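Local coordinates for protein protease Do-like 2, chloroplastic (Arabidopsis thaliana, PDB 4FLN) that acts as a serine protease of the plant chloroplast, performing the primary cleavage of photodamaged D1 protein in photosystem II, at residues L401-Y406 against E468-Y473; V114-V119 against S237-D242; Q421-E426 against K491-P496. All coordinates share one frame; numbering follows the deposited sequence.

Contact 1. Residues L401-Y406 against E468-Y473; sequences LTKARY and EFEDNY
The ammonium end of Lys403 faces the two oxygens of the Glu470 carboxylate, tilted from its plane, bridging the second PDZ domain from the helix of 398-406 to the hairpin that joins strands 464-469 and 474-478. The two side chains reach toward one another from opposite directions, and together they make up the whole of a small contact that buries 62 Å². The backbones stay well apart, with the CA atoms of Lys403 and Glu470 11.1 Å from each other, so the gap is spanned by side chain alone. On the helix side, Lys403 runs extended beyond CG and carries NZ outward from the helix. On the hairpin side, CG of Glu470 stands anti to the backbone N (chi1 173°), and a bend at chi2 (67°) then turns the carboxylate.

Glu470 is the second residue of a type I turn running from Phe469 to Asn472. Asn472, with a left-handed backbone, completes a classic G1-type beta bulge, and Phe469 N donates to Tyr473 O at 2.8 Å to close the hairpin end.

The charge pair itself is a long salt bridge, with 3.6 Å from Lys403 NZ to Glu470 OE2, and no directed hydrogen bond joins the two groups. The stronger polar partner of the ammonium is OE1 of Gln438, on strand 437-442, so Lys403 probably serves two acceptors: an amide close by and a carboxylate held more loosely. Neighbouring residues face the assembly, where Thr402 packs on Thr402 of the second subunit and Asn472 on Arg282 of that subunit. The carboxylate is met almost evenly by the ammonium, since Glu470 OE1 stands 3.7 Å from Lys403 NZ, while Lys403 CE comes to 3.9 Å from Glu470 OE2.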
ATOM      1  N   LEU B 401      27.175   1.786   7.722  1.00 53.12           N
ATOM      2  CA  LEU B 401      26.309   2.939   7.469  1.00 52.05           C
ATOM      3  C   LEU B 401      26.620   4.074   8.426  1.00 60.73           C
ATOM      4  O   LEU B 401      26.713   5.234   8.024  1.00 65.66           O
ATOM      5  CB  LEU B 401      24.839   2.561   7.616  1.00 48.10           C
ATOM      6  CG  LEU B 401      23.896   3.024   6.507  1.00 57.81           C
ATOM      7  CD1 LEU B 401      22.487   3.123   7.046  1.00 60.78           C
ATOM      8  CD2 LEU B 401      24.328   4.355   5.941  1.00 63.82           C
ATOM      9  N   THR B 402      26.779   3.736   9.699  1.00 57.75           N
ATOM     10  CA  THR B 402      27.155   4.733  10.681  1.00 63.54           C
ATOM     11  C   THR B 402      28.499   5.368  10.303  1.00 76.72           C
ATOM     12  O   THR B 402      28.614   6.596  10.247  1.00 86.47           O
ATOM     13  CB  THR B 402      27.177   4.154  12.111  1.00 60.17           C
ATOM     14  OG1 THR B 402      28.121   3.083  12.176  1.00 78.63           O
ATOM     15  CG2 THR B 402      25.807   3.623  12.484  1.00 45.39           C
ATOM     16  N   LYS B 403      29.503   4.543  10.011  1.00 72.22           N
ATOM     17  CA  LYS B 403      30.797   5.072   9.581  1.00 59.43           C
ATOM     18  C   LYS B 403      30.627   6.109   8.479  1.00 59.15           C
ATOM     19  O   LYS B 403      31.301   7.136   8.475  1.00 62.63           O
ATOM     20  CB  LYS B 403      31.738   3.959   9.129  1.00 46.77           C
ATOM     21  CG  LYS B 403      32.469   3.316  10.281  1.00 52.73           C
ATOM     22  CD  LYS B 403      33.815   2.748   9.867  1.00 57.72           C
ATOM     23  CE  LYS B 403      34.686   2.490  11.094  1.00 64.53           C
ATOM     24  NZ  LYS B 403      35.926   1.706  10.793  1.00 69.93           N
ATOM     25  N   ALA B 404      29.707   5.852   7.559  1.00 47.85           N
ATOM     26  CA  ALA B 404      29.472   6.787   6.471  1.00 63.39           C
ATOM     27  C   ALA B 404      28.741   8.049   6.923  1.00 71.78           C
ATOM     28  O   ALA B 404      28.897   9.107   6.320  1.00 81.02           O
ATOM     29  CB  ALA B 404      28.711   6.107   5.344  1.00 72.35           C
ATOM     30  N   ARG B 405      27.892   7.927   7.937  1.00 71.77           N
ATOM     31  CA  ARG B 405      27.174   9.084   8.472  1.00 72.03           C
ATOM     32  C   ARG B 405      27.955   9.889   9.523  1.00 71.24           C
ATOM     33  O   ARG B 405      27.897  11.118   9.541  1.00 61.38           O
ATOM     34  CB  ARG B 405      25.806   8.663   9.023  1.00 74.04           C
ATOM     35  CG  ARG B 405      24.955   7.866   8.035  1.00 81.47           C
ATOM     36  CD  ARG B 405      24.479   8.726   6.873  1.00 87.58           C
ATOM     37  NE  ARG B 405      24.454   7.983   5.614  1.00 91.27           N
ATOM     38  CZ  ARG B 405      24.213   8.531   4.424  1.00 86.28           C
ATOM     39  NH1 ARG B 405      23.968   9.835   4.323  1.00 81.36           N
ATOM     40  NH2 ARG B 405      24.216   7.775   3.336  1.00 80.34           N
ATOM     41  N   TYR B 406      28.636   9.171  10.418  1.00 72.03           N
ATOM     42  CA  TYR B 406      29.241   9.752  11.625  1.00 73.18           C
ATOM     43  C   TYR B 406      30.753  10.026  11.613  1.00 72.44           C
ATOM     44  O   TYR B 406      31.305  10.516  12.599  1.00 77.53           O
ATOM     45  CB  TYR B 406      28.882   8.895  12.850  1.00 81.06           C
ATOM     46  CG  TYR B 406      27.409   8.927  13.206  1.00 93.29           C
ATOM     47  CD1 TYR B 406      26.990   8.918  14.530  1.00 98.79           C
ATOM     48  CD2 TYR B 406      26.440   8.983  12.215  1.00101.71           C
ATOM     49  CE1 TYR B 406      25.648   8.955  14.849  1.00110.95           C
ATOM     50  CE2 TYR B 406      25.101   9.023  12.521  1.00111.08           C
ATOM     51  CZ  TYR B 406      24.706   9.007  13.839  1.00120.38           C
ATOM     52  OH  TYR B 406      23.359   9.045  14.135  1.00129.97           O
ATOM     53  N   GLU B 468      42.653  -8.155   6.744  1.00 41.66           N
ATOM     54  CA  GLU B 468      41.867  -8.046   7.970  1.00 42.21           C
ATOM     55  C   GLU B 468      40.713  -7.072   7.793  1.00 40.73           C
ATOM     56  O   GLU B 468      40.922  -5.913   7.457  1.00 52.00           O
ATOM     57  CB  GLU B 468      42.735  -7.613   9.149  1.00 47.20           C
ATOM     58  CG  GLU B 468      43.701  -8.681   9.621  1.00 68.22           C
ATOM     59  CD  GLU B 468      44.740  -8.140  10.591  1.00 83.69           C
ATOM     60  OE1 GLU B 468      45.914  -8.586  10.519  1.00 78.61           O
ATOM     61  OE2 GLU B 468      44.381  -7.267  11.418  1.00 83.95           O
ATOM     62  N   PHE B 469      39.494  -7.535   8.028  1.00 33.00           N
ATOM     63  CA  PHE B 469      38.328  -6.678   7.846  1.00 37.21           C
ATOM     64  C   PHE B 469      37.814  -6.132   9.165  1.00 50.55           C
ATOM     65  O   PHE B 469      38.391  -6.394  10.222  1.00 48.48           O
ATOM     66  CB  PHE B 469      37.213  -7.424   7.120  1.00 37.57           C
ATOM     67  CG  PHE B 469      37.599  -7.892   5.759  1.00 44.78           C
ATOM     68  CD1 PHE B 469      37.172  -7.222   4.639  1.00 46.13           C
ATOM     69  CD2 PHE B 469      38.410  -8.999   5.600  1.00 55.57           C
ATOM     70  CE1 PHE B 469      37.532  -7.651   3.385  1.00 53.40           C
ATOM     71  CE2 PHE B 469      38.778  -9.432   4.346  1.00 55.65           C
ATOM     72  CZ  PHE B 469      38.340  -8.755   3.237  1.00 55.44           C
ATOM     73  N   GLU B 470      36.714  -5.388   9.082  1.00 65.40           N
ATOM     74  CA  GLU B 470      36.165  -4.648  10.211  1.00 75.58           C
ATOM     75  C   GLU B 470      35.727  -5.535  11.367  1.00 71.13           C
ATOM     76  O   GLU B 470      35.996  -5.225  12.525  1.00 78.07           O
ATOM     77  CB  GLU B 470      35.003  -3.759   9.748  1.00 91.42           C
ATOM     78  CG  GLU B 470      34.232  -3.056  10.877  1.00103.54           C
ATOM     79  CD  GLU B 470      35.044  -1.993  11.621  1.00110.46           C
ATOM     80  OE1 GLU B 470      36.280  -1.934  11.450  1.00115.58           O
ATOM     81  OE2 GLU B 470      34.435  -1.212  12.385  1.00109.05           O
ATOM     82  N   ASP B 471      35.054  -6.636  11.052  1.00 69.09           N
ATOM     83  CA  ASP B 471      34.601  -7.582  12.072  1.00 68.82           C
ATOM     84  C   ASP B 471      35.773  -8.229  12.829  1.00 69.40           C
ATOM     85  O   ASP B 471      35.589  -8.869  13.858  1.00 68.54           O
ATOM     86  CB  ASP B 471      33.711  -8.659  11.436  1.00 55.07           C
ATOM     87  N   ASN B 472      36.980  -8.021  12.322  1.00 72.53           N
ATOM     88  CA  ASN B 472      38.152  -8.771  12.748  1.00 73.26           C
ATOM     89  C   ASN B 472      38.239 -10.074  11.952  1.00 62.44           C
ATOM     90  O   ASN B 472      39.174 -10.862  12.110  1.00 54.17           O
ATOM     91  CB  ASN B 472      38.180  -9.004  14.258  1.00 78.43           C
ATOM     92  CG  ASN B 472      39.587  -9.277  14.778  1.00 89.87           C
ATOM     93  OD1 ASN B 472      40.583  -8.951  14.125  1.00 79.71           O
ATOM     94  ND2 ASN B 472      39.673  -9.874  15.959  1.00 99.77           N
ATOM     95  N   TYR B 473      37.251 -10.275  11.083  1.00 50.42           N
ATOM     96  CA  TYR B 473      37.318 -11.312  10.058  1.00 44.22           C
ATOM     97  C   TYR B 473      38.634 -11.209   9.265  1.00 46.64           C
ATOM     98  O   TYR B 473      39.092 -10.110   8.955  1.00 48.41           O
ATOM     99  CB  TYR B 473      36.131 -11.161   9.111  1.00 29.77           C
ATOM    100  CG  TYR B 473      35.894 -12.352   8.215  1.00 45.85           C
ATOM    101  CD1 TYR B 473      34.904 -13.277   8.509  1.00 55.23           C
ATOM    102  CD2 TYR B 473      36.658 -12.556   7.072  1.00 58.09           C
ATOM    103  CE1 TYR B 473      34.675 -14.373   7.696  1.00 61.99           C
ATOM    104  CE2 TYR B 473      36.440 -13.653   6.246  1.00 66.15           C
ATOM    105  CZ  TYR B 473      35.443 -14.561   6.564  1.00 73.19           C
ATOM    106  OH  TYR B 473      35.206 -15.660   5.758  1.00 77.49           O
TER

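Contact 2. Residues V114-V119 against S237-D242; sequences VLVRGV and SHFLTD
Phe239 pushes its ring from helix 233-246 against the end of strand 110-118, tying the C-terminal helix of the chymotrypsin-like protease domain to its N-terminal beta-barrel. The apolar part of the contact is a single pairing, in which Val116 CG1 meets Phe239 CZ at 3.8 Å. The two side chains approach from opposite directions. Because CG of Phe239 stands anti to the backbone N (chi1 -176°), the ring leaves the helix toward the strand. Val116 presents both methyls, CG1 nearer and CG2 4.2 Å from Phe239 CZ, so the far end of the ring rests against a branched surface.

The second kind of interaction sets the ring against bare backbone. Gly118 N is the nearest strand atom, lying by Phe239 CE1, and the peptide that links Arg117 to Gly118 runs obliquely past the ring. Glycine suits this position, since a CB here would point at the ring. The carbonyl O of Val116 lies at the ring's edge, in its plane, 3.9 Å from Phe239 CZ.

The polar side chains take no part in this packing. Arg117 sets out away from the helix, and its guanidinium forms a salt bridge with Asp96. Gly118 lies a few residues before Asp122, inferred by similarity to belong to the charge relay system, and near its side chain, so the packing is close to the probable catalytic centre.

The axes of the two short segments come within 10.1 Å, their directions at 135°, about midway between perpendicular and antiparallel. Phe239 also touches Ile123 of strand 123-129, while Tyr243, one turn farther along the helix, packs against Val116; the ring thus packs on two neighbouring barrel strands, with Tyr249 of the following loop also against it.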
ATOM      1  N   VAL B 114      30.702  21.862 -21.944  1.00 47.25           N
ATOM      2  CA  VAL B 114      30.642  22.229 -20.536  1.00 53.03           C
ATOM      3  C   VAL B 114      31.993  22.755 -20.068  1.00 61.37           C
ATOM      4  O   VAL B 114      32.931  21.981 -19.837  1.00 63.52           O
ATOM      5  CB  VAL B 114      30.336  20.996 -19.675  1.00 48.14           C
ATOM      6  CG1 VAL B 114      30.018  21.404 -18.243  1.00 40.13           C
ATOM      7  CG2 VAL B 114      29.207  20.198 -20.284  1.00 53.41           C
ATOM      8  N   LEU B 115      32.059  24.069 -19.862  1.00 58.34           N
ATOM      9  CA  LEU B 115      33.283  24.744 -19.449  1.00 54.90           C
ATOM     10  C   LEU B 115      33.699  24.362 -18.035  1.00 65.75           C
ATOM     11  O   LEU B 115      34.823  23.912 -17.803  1.00 72.26           O
ATOM     12  CB  LEU B 115      33.106  26.261 -19.518  1.00 50.91           C
ATOM     13  CG  LEU B 115      32.912  26.907 -20.892  1.00 59.03           C
ATOM     14  CD1 LEU B 115      32.828  28.416 -20.750  1.00 62.13           C
ATOM     15  CD2 LEU B 115      34.042  26.527 -21.831  1.00 52.38           C
ATOM     16  N   VAL B 116      32.797  24.573 -17.083  1.00 57.85           N
ATOM     17  CA  VAL B 116      33.104  24.296 -15.691  1.00 52.06           C
ATOM     18  C   VAL B 116      31.831  24.009 -14.918  1.00 53.18           C
ATOM     19  O   VAL B 116      30.785  24.579 -15.207  1.00 63.00           O
ATOM     20  CB  VAL B 116      33.868  25.481 -15.055  1.00 60.36           C
ATOM     21  CG1 VAL B 116      33.029  26.755 -15.106  1.00 55.79           C
ATOM     22  CG2 VAL B 116      34.297  25.154 -13.636  1.00 67.75           C
ATOM     23  N   ARG B 117      31.907  23.123 -13.936  1.00 50.73           N
ATOM     24  CA  ARG B 117      30.714  22.815 -13.170  1.00 48.99           C
ATOM     25  C   ARG B 117      30.947  22.696 -11.662  1.00 52.63           C
ATOM     26  O   ARG B 117      31.668  21.812 -11.208  1.00 50.86           O
ATOM     27  CB  ARG B 117      30.086  21.539 -13.724  1.00 41.74           C
ATOM     28  CG  ARG B 117      30.980  20.334 -13.639  1.00 32.33           C
ATOM     29  CD  ARG B 117      30.407  19.169 -14.414  1.00 46.75           C
ATOM     30  NE  ARG B 117      30.774  19.209 -15.827  1.00 60.51           N
ATOM     31  CZ  ARG B 117      30.254  18.412 -16.752  1.00 63.04           C
ATOM     32  NH1 ARG B 117      29.332  17.519 -16.418  1.00 63.58           N
ATOM     33  NH2 ARG B 117      30.651  18.510 -18.008  1.00 63.86           N
ATOM     34  N   GLY B 118      30.354  23.604 -10.889  1.00 55.22           N
ATOM     35  CA  GLY B 118      30.247  23.424  -9.452  1.00 56.10           C
ATOM     36  C   GLY B 118      29.171  22.420  -9.074  1.00 59.19           C
ATOM     37  O   GLY B 118      27.994  22.629  -9.360  1.00 64.54           O
ATOM     38  N   VAL B 119      29.541  21.369  -8.362  1.00 58.69           N
ATOM     39  CA  VAL B 119      28.558  20.357  -7.991  1.00 62.02           C
ATOM     40  C   VAL B 119      27.687  20.716  -6.783  1.00 63.89           C
ATOM     41  O   VAL B 119      26.488  20.450  -6.791  1.00 59.18           O
ATOM     42  CB  VAL B 119      29.208  19.001  -7.761  1.00 62.45           C
ATOM     43  CG1 VAL B 119      28.427  18.221  -6.707  1.00 66.25           C
ATOM     44  CG2 VAL B 119      29.288  18.243  -9.081  1.00 63.86           C
ATOM     45  N   SER B 237      27.642  34.686  -8.534  1.00 45.30           N
ATOM     46  CA  SER B 237      28.815  35.558  -8.671  1.00 50.15           C
ATOM     47  C   SER B 237      30.025  34.812  -8.170  1.00 49.76           C
ATOM     48  O   SER B 237      31.043  34.730  -8.852  1.00 46.70           O
ATOM     49  CB  SER B 237      28.683  36.838  -7.846  1.00 50.02           C
ATOM     50  OG  SER B 237      27.472  37.518  -8.108  1.00 70.14           O
ATOM     51  N   HIS B 238      29.891  34.260  -6.966  1.00 45.45           N
ATOM     52  CA  HIS B 238      30.963  33.516  -6.333  1.00 45.67           C
ATOM     53  C   HIS B 238      31.506  32.465  -7.277  1.00 44.91           C
ATOM     54  O   HIS B 238      32.709  32.276  -7.389  1.00 51.14           O
ATOM     55  CB  HIS B 238      30.463  32.849  -5.058  1.00 52.61           C
ATOM     56  CG  HIS B 238      31.542  32.172  -4.277  1.00 52.99           C
ATOM     57  ND1 HIS B 238      32.191  31.043  -4.730  1.00 56.95           N
ATOM     58  CD2 HIS B 238      32.095  32.469  -3.077  1.00 47.73           C
ATOM     59  CE1 HIS B 238      33.091  30.668  -3.840  1.00 57.50           C
ATOM     60  NE2 HIS B 238      33.058  31.521  -2.831  1.00 56.25           N
ATOM     61  N   PHE B 239      30.605  31.787  -7.966  1.00 44.42           N
ATOM     62  CA  PHE B 239      31.009  30.767  -8.909  1.00 51.59           C
ATOM     63  C   PHE B 239      31.773  31.365 -10.089  1.00 52.22           C
ATOM     64  O   PHE B 239      32.822  30.866 -10.492  1.00 54.65           O
ATOM     65  CB  PHE B 239      29.791  29.988  -9.401  1.00 53.09           C
ATOM     66  CG  PHE B 239      30.139  28.855 -10.307  1.00 47.56           C
ATOM     67  CD1 PHE B 239      30.806  27.747  -9.814  1.00 45.41           C
ATOM     68  CD2 PHE B 239      29.822  28.907 -11.650  1.00 37.92           C
ATOM     69  CE1 PHE B 239      31.140  26.711 -10.645  1.00 53.72           C
ATOM     70  CE2 PHE B 239      30.156  27.874 -12.487  1.00 49.52           C
ATOM     71  CZ  PHE B 239      30.817  26.771 -11.989  1.00 54.76           C
ATOM     72  N   LEU B 240      31.247  32.442 -10.646  1.00 54.85           N
ATOM     73  CA  LEU B 240      31.887  33.039 -11.806  1.00 56.12           C
ATOM     74  C   LEU B 240      33.271  33.597 -11.482  1.00 60.24           C
ATOM     75  O   LEU B 240      34.215  33.357 -12.229  1.00 70.26           O
ATOM     76  CB  LEU B 240      30.994  34.103 -12.443  1.00 51.97           C
ATOM     77  CG  LEU B 240      29.688  33.572 -13.034  1.00 51.81           C
ATOM     78  CD1 LEU B 240      28.841  34.717 -13.587  1.00 51.02           C
ATOM     79  CD2 LEU B 240      29.961  32.517 -14.104  1.00 44.33           C
ATOM     80  N   THR B 241      33.405  34.337 -10.383  1.00 56.76           N
ATOM     81  CA  THR B 241      34.713  34.900 -10.056  1.00 59.04           C
ATOM     82  C   THR B 241      35.676  33.787  -9.650  1.00 58.89           C
ATOM     83  O   THR B 241      36.872  33.853  -9.939  1.00 54.10           O
ATOM     84  CB  THR B 241      34.674  36.057  -8.997  1.00 51.01           C
ATOM     85  OG1 THR B 241      35.438  35.697  -7.840  1.00 59.35           O
ATOM     86  CG2 THR B 241      33.265  36.398  -8.588  1.00 38.23           C
ATOM     87  N   ASP B 242      35.147  32.751  -9.007  1.00 53.95           N
ATOM     88  CA  ASP B 242      35.957  31.585  -8.707  1.00 53.49           C
ATOM     89  C   ASP B 242      36.605  31.144 -10.016  1.00 62.79           C
ATOM     90  O   ASP B 242      37.815  30.944 -10.092  1.00 66.13           O
ATOM     91  CB  ASP B 242      35.097  30.467  -8.112  1.00 49.19           C
ATOM     92  CG  ASP B 242      35.912  29.255  -7.678  1.00 61.08           C
ATOM     93  OD1 ASP B 242      35.313  28.273  -7.187  1.00 65.39           O
ATOM     94  OD2 ASP B 242      37.150  29.271  -7.830  1.00 67.24           O
TER

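Contact 3. Residues Q421-E426 against K491-P496; sequences QVLANE and KDYGIP
Leu423 lays its CB squarely over the ring of Tyr493, 3.7 Å from the ring centroid and only 3° off the normal, a well-centred CH-pi contact. From this middle the apolar packing spreads along the leucine. Its CD1 reaches Ile495 CD1 at 3.7 Å, the two side chains meeting tip to tip. Ile495 is set up for this by its first torsion, which places CG1 anti to the carbonyl carbon (chi1 -44°) with the chain running extended on to CD1. Ile489 of helix 479-493 and Val379 of strand 378-382 also touch Leu423, so the leucine packs on both the sheet and the C-terminal helix. The contact joins the loop that leaves strand 417-422 to residues 491-496 at the C-terminal end of that helix, within the second PDZ domain.

Outward from the ring lies Ala424, whose CB comes to 3.3 Å from Tyr493 OH. The phenol donates to Ala424 O over 2.7 Å; the angle at the carbonyl is 110°, so the hydroxyl approaches from the side of the C=O, slightly tilted from its plane. A phenylalanine in place of Tyr493 would keep the ring under Leu423 but would probably leave the buried carbonyl of Ala424 without its donor.

Beyond the edge, Asn428 braces the loop by bonding to Leu423 O and Asn425 N, and Gln71 of the third subunit packs on Tyr493. One tyrosine therefore does two jobs at different ends: its ring face takes an apolar load, while its hydroxyl satisfies a buried backbone oxygen and probably helps hold the loop near the helix. An apolar ring face paired with a buried hydroxyl-to-carbonyl bond implies a contact that is both greasy and directional.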
ATOM      1  N   GLN B 421      31.815  -7.402  -3.455  1.00 44.28           N
ATOM      2  CA  GLN B 421      31.485  -8.810  -3.670  1.00 50.84           C
ATOM      3  C   GLN B 421      32.754  -9.646  -3.865  1.00 57.32           C
ATOM      4  O   GLN B 421      33.837  -9.107  -4.098  1.00 61.52           O
ATOM      5  CB  GLN B 421      30.558  -8.961  -4.886  1.00 51.76           C
ATOM      6  CG  GLN B 421      31.250  -8.736  -6.227  1.00 58.31           C
ATOM      7  CD  GLN B 421      30.291  -8.370  -7.343  1.00 64.36           C
ATOM      8  OE1 GLN B 421      30.098  -7.190  -7.632  1.00 75.21           O
ATOM      9  NE2 GLN B 421      29.693  -9.376  -7.984  1.00 61.57           N
ATOM     10  N   VAL B 422      32.624 -10.963  -3.754  1.00 55.70           N
ATOM     11  CA  VAL B 422      33.709 -11.864  -4.131  1.00 52.16           C
ATOM     12  C   VAL B 422      33.263 -12.671  -5.335  1.00 53.74           C
ATOM     13  O   VAL B 422      32.233 -13.326  -5.286  1.00 59.48           O
ATOM     14  CB  VAL B 422      34.067 -12.856  -3.007  1.00 45.10           C
ATOM     15  CG1 VAL B 422      35.032 -13.899  -3.525  1.00 43.57           C
ATOM     16  CG2 VAL B 422      34.661 -12.129  -1.815  1.00 45.42           C
ATOM     17  N   LEU B 423      34.028 -12.646  -6.416  1.00 58.68           N
ATOM     18  CA  LEU B 423      33.637 -13.439  -7.572  1.00 54.83           C
ATOM     19  C   LEU B 423      34.147 -14.853  -7.332  1.00 55.70           C
ATOM     20  O   LEU B 423      35.363 -15.094  -7.316  1.00 45.07           O
ATOM     21  CB  LEU B 423      34.249 -12.866  -8.844  1.00 43.64           C
ATOM     22  CG  LEU B 423      34.263 -11.347  -8.947  1.00 34.02           C
ATOM     23  CD1 LEU B 423      35.001 -10.928 -10.188  1.00 34.69           C
ATOM     24  CD2 LEU B 423      32.849 -10.847  -8.986  1.00 55.17           C
ATOM     25  N   ALA B 424      33.209 -15.785  -7.181  1.00 45.24           N
ATOM     26  CA  ALA B 424      33.523 -17.116  -6.679  1.00 43.70           C
ATOM     27  C   ALA B 424      34.612 -17.831  -7.496  1.00 55.54           C
ATOM     28  O   ALA B 424      34.662 -17.718  -8.721  1.00 54.59           O
ATOM     29  CB  ALA B 424      32.267 -17.948  -6.599  1.00 34.38           C
ATOM     30  N   ASN B 425      35.478 -18.570  -6.801  1.00 62.13           N
ATOM     31  CA  ASN B 425      36.577 -19.297  -7.431  1.00 61.52           C
ATOM     32  C   ASN B 425      37.363 -20.135  -6.421  1.00 69.48           C
ATOM     33  O   ASN B 425      37.292 -19.904  -5.216  1.00 71.70           O
ATOM     34  CB  ASN B 425      37.521 -18.333  -8.150  1.00 63.38           C
ATOM     35  CG  ASN B 425      38.511 -19.048  -9.054  1.00 76.47           C
ATOM     36  OD1 ASN B 425      39.656 -19.311  -8.671  1.00 70.99           O
ATOM     37  ND2 ASN B 425      38.071 -19.369 -10.266  1.00 84.48           N
ATOM     38  N   GLU B 426      38.126 -21.099  -6.920  1.00 72.28           N
ATOM     39  CA  GLU B 426      38.794 -22.059  -6.051  1.00 74.29           C
ATOM     40  C   GLU B 426      39.812 -21.452  -5.074  1.00 71.34           C
ATOM     41  O   GLU B 426      40.153 -22.071  -4.067  1.00 77.69           O
ATOM     42  CB  GLU B 426      39.432 -23.174  -6.877  1.00 72.86           C
ATOM     43  N   LYS B 491      37.600 -13.373 -16.997  1.00 74.83           N
ATOM     44  CA  LYS B 491      36.989 -13.938 -18.187  1.00 74.58           C
ATOM     45  C   LYS B 491      35.597 -14.433 -17.822  1.00 76.56           C
ATOM     46  O   LYS B 491      34.600 -14.005 -18.394  1.00 83.68           O
ATOM     47  CB  LYS B 491      37.828 -15.071 -18.739  1.00 71.93           C
ATOM     48  N   ASP B 492      35.532 -15.313 -16.832  1.00 72.48           N
ATOM     49  CA  ASP B 492      34.299 -16.033 -16.541  1.00 73.58           C
ATOM     50  C   ASP B 492      33.149 -15.162 -16.031  1.00 76.93           C
ATOM     51  O   ASP B 492      31.983 -15.547 -16.131  1.00 75.55           O
ATOM     52  CB  ASP B 492      34.574 -17.188 -15.570  1.00 72.33           C
ATOM     53  N   TYR B 493      33.463 -14.008 -15.453  1.00 82.61           N
ATOM     54  CA  TYR B 493      32.412 -13.231 -14.788  1.00 80.66           C
ATOM     55  C   TYR B 493      31.492 -12.246 -15.541  1.00 96.76           C
ATOM     56  O   TYR B 493      30.288 -12.235 -15.292  1.00112.56           O
ATOM     57  CB  TYR B 493      32.884 -12.709 -13.428  1.00 64.67           C
ATOM     58  CG  TYR B 493      32.732 -13.805 -12.405  1.00 63.42           C
ATOM     59  CD1 TYR B 493      33.717 -14.774 -12.245  1.00 61.13           C
ATOM     60  CD2 TYR B 493      31.565 -13.927 -11.661  1.00 62.27           C
ATOM     61  CE1 TYR B 493      33.563 -15.804 -11.339  1.00 55.21           C
ATOM     62  CE2 TYR B 493      31.405 -14.954 -10.750  1.00 66.74           C
ATOM     63  CZ  TYR B 493      32.409 -15.888 -10.597  1.00 63.66           C
ATOM     64  OH  TYR B 493      32.260 -16.908  -9.693  1.00 66.94           O
ATOM     65  N   GLY B 494      32.027 -11.411 -16.424  1.00 93.90           N
ATOM     66  CA  GLY B 494      33.440 -11.345 -16.706  1.00 95.23           C
ATOM     67  C   GLY B 494      33.752  -9.892 -16.991  1.00 95.57           C
ATOM     68  O   GLY B 494      32.884  -9.100 -17.381  1.00 87.08           O
ATOM     69  N   ILE B 495      35.011  -9.538 -16.799  1.00 94.81           N
ATOM     70  CA  ILE B 495      35.361  -8.147 -16.618  1.00 87.30           C
ATOM     71  C   ILE B 495      36.599  -7.834 -17.435  1.00 87.82           C
ATOM     72  O   ILE B 495      37.522  -8.647 -17.526  1.00 91.40           O
ATOM     73  CB  ILE B 495      35.596  -7.850 -15.114  1.00 78.87           C
ATOM     74  CG1 ILE B 495      34.499  -8.501 -14.261  1.00 76.26           C
ATOM     75  CG2 ILE B 495      35.649  -6.361 -14.845  1.00 80.96           C
ATOM     76  CD1 ILE B 495      34.689  -8.338 -12.763  1.00 72.98           C
ATOM     77  N   PRO B 496      36.616  -6.647 -18.047  1.00 83.79           N
ATOM     78  CA  PRO B 496      37.695  -6.220 -18.939  1.00 78.79           C
ATOM     79  C   PRO B 496      39.050  -6.175 -18.253  1.00 76.74           C
ATOM     80  O   PRO B 496      40.027  -6.686 -18.801  1.00 75.83           O
ATOM     81  CB  PRO B 496      37.273  -4.802 -19.320  1.00 79.03           C
ATOM     82  CG  PRO B 496      35.786  -4.798 -19.167  1.00 77.02           C
ATOM     83  CD  PRO B 496      35.516  -5.668 -17.996  1.00 76.79           C
TER

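In the fold
The three contacts range from a surface contact to a buried one, and their chemistry follows. Contact 1 is a surface charge pair between helix and hairpin, made of two side chains alone, whereas contact 3 is buried and combines apolar packing with a directed hydrogen bond. Both belong to the second PDZ domain and reach the same sheet, with centres 25 Å apart, and along the chain they cross. Contact 2, partly buried, belongs instead to the protease domain, 36 Å from contact 1 and 42 Å from contact 3, centre to centre. It rests on an aromatic ring against valine and backbone, and unlike the other two it touches no other subunit.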